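Local coordinates for protein serpin-ZX (Arabidopsis thaliana, PDB 3LE2) that inhibits proteases such as metacaspase-9 and RD21A, being cleaved in its exposed reactive center loop and trapping the enzyme covalently, at residues A[307-312]-A[320-325]. Residues are numbered along the deposited sequence; the frame is centred on the assembly and turned at random.
Sequences EGLTEM and KNLCVS
Gly308 and Leu322 bring the two backbones closest, with CA atoms 4.9 Å apart, where residues 307-310 and 320-324 run nearly perpendicular to one another, 96° apart. The carbonyl oxygen of Leu322 is the polar meeting point of the crossing. It accepts a weak, bent hydrogen bond from Leu309 N at 3.0 Å, with 128° at the hydrogen. Gly308 CA reaches the same Leu322 O in a CA-H...O contact, also at 3.0 Å. The positive phi and absent side chain of Gly308 go with this close approach, and Asn321 N is also close by.

The Leu309 side chain carries much of the apolar contact. Its CG lies anti to the carbonyl carbon (chi1 -54°), which sets CG 3.7 Å from Leu322 O. Beyond it, CD1 touches the backbone at Cys323 CA (3.7 Å) and meets the CG2 branch of Val324 at 3.8 Å, the two side chains crossing at a slant. Leu322 CD2 comes up beside the start of the Leu309 side chain, 4.2 Å from its CB, and also lies near Leu309 O. Leu309 and Val324 both continue onto Leu167 of strand 167-176 and Ile47 of helix 37-49.

The contact closes the loop around helix 316-319, just ahead of strand 326-335, far from the reactive bond in this serpin. One bent bond and one CH contact share a single carbonyl oxygen, so the directional grip is modest; the rest of the join is close backbone approach at Gly308 and apolar packing of Leu309 against Leu322 and Val324.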
loop_
_atom_site.group_PDB
_atom_site.type_symbol
_atom_site.label_atom_id
_atom_site.label_comp_id
_atom_site.label_asym_id
_atom_site.label_seq_id
_atom_site.Cartn_x
_atom_site.Cartn_y
_atom_site.Cartn_z
ATOM N N GLU A 307 -2.651 9.858 27.205
ATOM C CA GLU A 307 -3.910 10.502 26.838
ATOM C C GLU A 307 -5.032 9.473 26.848
ATOM O O GLU A 307 -5.940 9.511 27.685
ATOM C CB GLU A 307 -3.814 11.123 25.439
ATOM C CG GLU A 307 -3.151 12.486 25.370
ATOM C CD GLU A 307 -4.012 13.565 25.975
ATOM O OE1 GLU A 307 -4.704 14.263 25.206
ATOM O OE2 GLU A 307 -4.003 13.709 27.217
ATOM N N GLY A 308 -4.957 8.547 25.900
ATOM C CA GLY A 308 -5.969 7.524 25.769
ATOM C C GLY A 308 -7.001 7.861 24.711
ATOM O O GLY A 308 -6.948 8.906 24.046
ATOM N N LEU A 309 -7.954 6.949 24.569
ATOM C CA LEU A 309 -9.002 7.062 23.576
ATOM C C LEU A 309 -10.329 7.170 24.309
ATOM O O LEU A 309 -11.034 6.175 24.534
ATOM C CB LEU A 309 -8.962 5.844 22.661
ATOM C CG LEU A 309 -7.576 5.633 22.047
ATOM C CD1 LEU A 309 -7.387 4.202 21.589
ATOM C CD2 LEU A 309 -7.367 6.616 20.904
ATOM N N THR A 310 -10.650 8.402 24.685
ATOM C CA THR A 310 -11.779 8.685 25.553
ATOM C C THR A 310 -13.088 8.804 24.780
ATOM O O THR A 310 -14.165 8.827 25.373
ATOM C CB THR A 310 -11.525 9.966 26.369
ATOM O OG1 THR A 310 -11.131 11.029 25.488
ATOM C CG2 THR A 310 -10.413 9.729 27.383
ATOM N N GLU A 311 -12.990 8.861 23.457
ATOM C CA GLU A 311 -14.181 8.939 22.615
ATOM C C GLU A 311 -14.533 7.606 21.953
ATOM O O GLU A 311 -15.361 7.548 21.049
ATOM C CB GLU A 311 -14.003 10.017 21.540
ATOM C CG GLU A 311 -13.798 11.423 22.103
ATOM C CD GLU A 311 -14.813 11.768 23.182
ATOM O OE1 GLU A 311 -16.035 11.736 22.898
ATOM O OE2 GLU A 311 -14.381 12.066 24.316
ATOM N N MET A 312 -13.915 6.527 22.401
ATOM C CA MET A 312 -14.100 5.264 21.709
ATOM C C MET A 312 -14.992 4.288 22.494
ATOM O O MET A 312 -15.849 3.601 21.921
ATOM C CB MET A 312 -12.737 4.660 21.408
ATOM C CG MET A 312 -12.733 3.631 20.308
ATOM S SD MET A 312 -11.056 3.024 20.048
ATOM C CE MET A 312 -10.321 4.373 19.107
ATOM N N LYS A 320 -9.934 6.176 30.090
ATOM C CA LYS A 320 -8.695 6.707 30.640
ATOM C C LYS A 320 -7.653 5.597 30.680
ATOM O O LYS A 320 -7.838 4.586 31.367
ATOM C CB LYS A 320 -8.917 7.256 32.053
ATOM C CG LYS A 320 -9.631 8.596 32.098
ATOM C CD LYS A 320 -9.953 9.003 33.525
ATOM C CE LYS A 320 -10.770 10.284 33.545
ATOM N NZ LYS A 320 -11.327 10.551 34.896
ATOM N N ASN A 321 -6.570 5.790 29.931
ATOM C CA ASN A 321 -5.487 4.812 29.877
ATOM C C ASN A 321 -5.734 3.726 28.818
ATOM O O ASN A 321 -4.949 2.783 28.676
ATOM C CB ASN A 321 -5.256 4.200 31.267
ATOM C CG ASN A 321 -3.967 3.405 31.356
ATOM O OD1 ASN A 321 -2.882 3.909 31.050
ATOM N ND2 ASN A 321 -4.079 2.155 31.793
ATOM N N LEU A 322 -6.829 3.861 28.075
ATOM C CA LEU A 322 -7.103 2.950 26.969
ATOM C C LEU A 322 -6.323 3.397 25.756
ATOM O O LEU A 322 -6.406 4.557 25.350
ATOM C CB LEU A 322 -8.583 2.940 26.598
ATOM C CG LEU A 322 -8.783 2.237 25.255
ATOM C CD1 LEU A 322 -8.412 0.768 25.392
ATOM C CD2 LEU A 322 -10.197 2.394 24.727
ATOM N N CYS A 323 -5.572 2.482 25.167
ATOM C CA CYS A 323 -4.846 2.812 23.962
ATOM C C CYS A 323 -4.880 1.646 22.990
ATOM O O CYS A 323 -5.369 0.570 23.320
ATOM C CB CYS A 323 -3.409 3.187 24.307
ATOM S SG CYS A 323 -2.471 1.870 25.080
ATOM N N VAL A 324 -4.358 1.866 21.791
ATOM C CA VAL A 324 -4.297 0.818 20.785
ATOM C C VAL A 324 -3.162 -0.151 21.102
ATOM O O VAL A 324 -2.018 0.262 21.322
ATOM C CB VAL A 324 -4.070 1.416 19.387
ATOM C CG1 VAL A 324 -4.008 0.313 18.332
ATOM C CG2 VAL A 324 -5.160 2.435 19.064
ATOM N N SER A 325 -3.488 -1.439 21.135
ATOM C CA SER A 325 -2.501 -2.483 21.393
ATOM C C SER A 325 -1.719 -2.816 20.117
ATOM O O SER A 325 -0.489 -2.939 20.134
ATOM C CB SER A 325 -3.191 -3.748 21.924
ATOM O OG SER A 325 -4.048 -3.462 23.023
#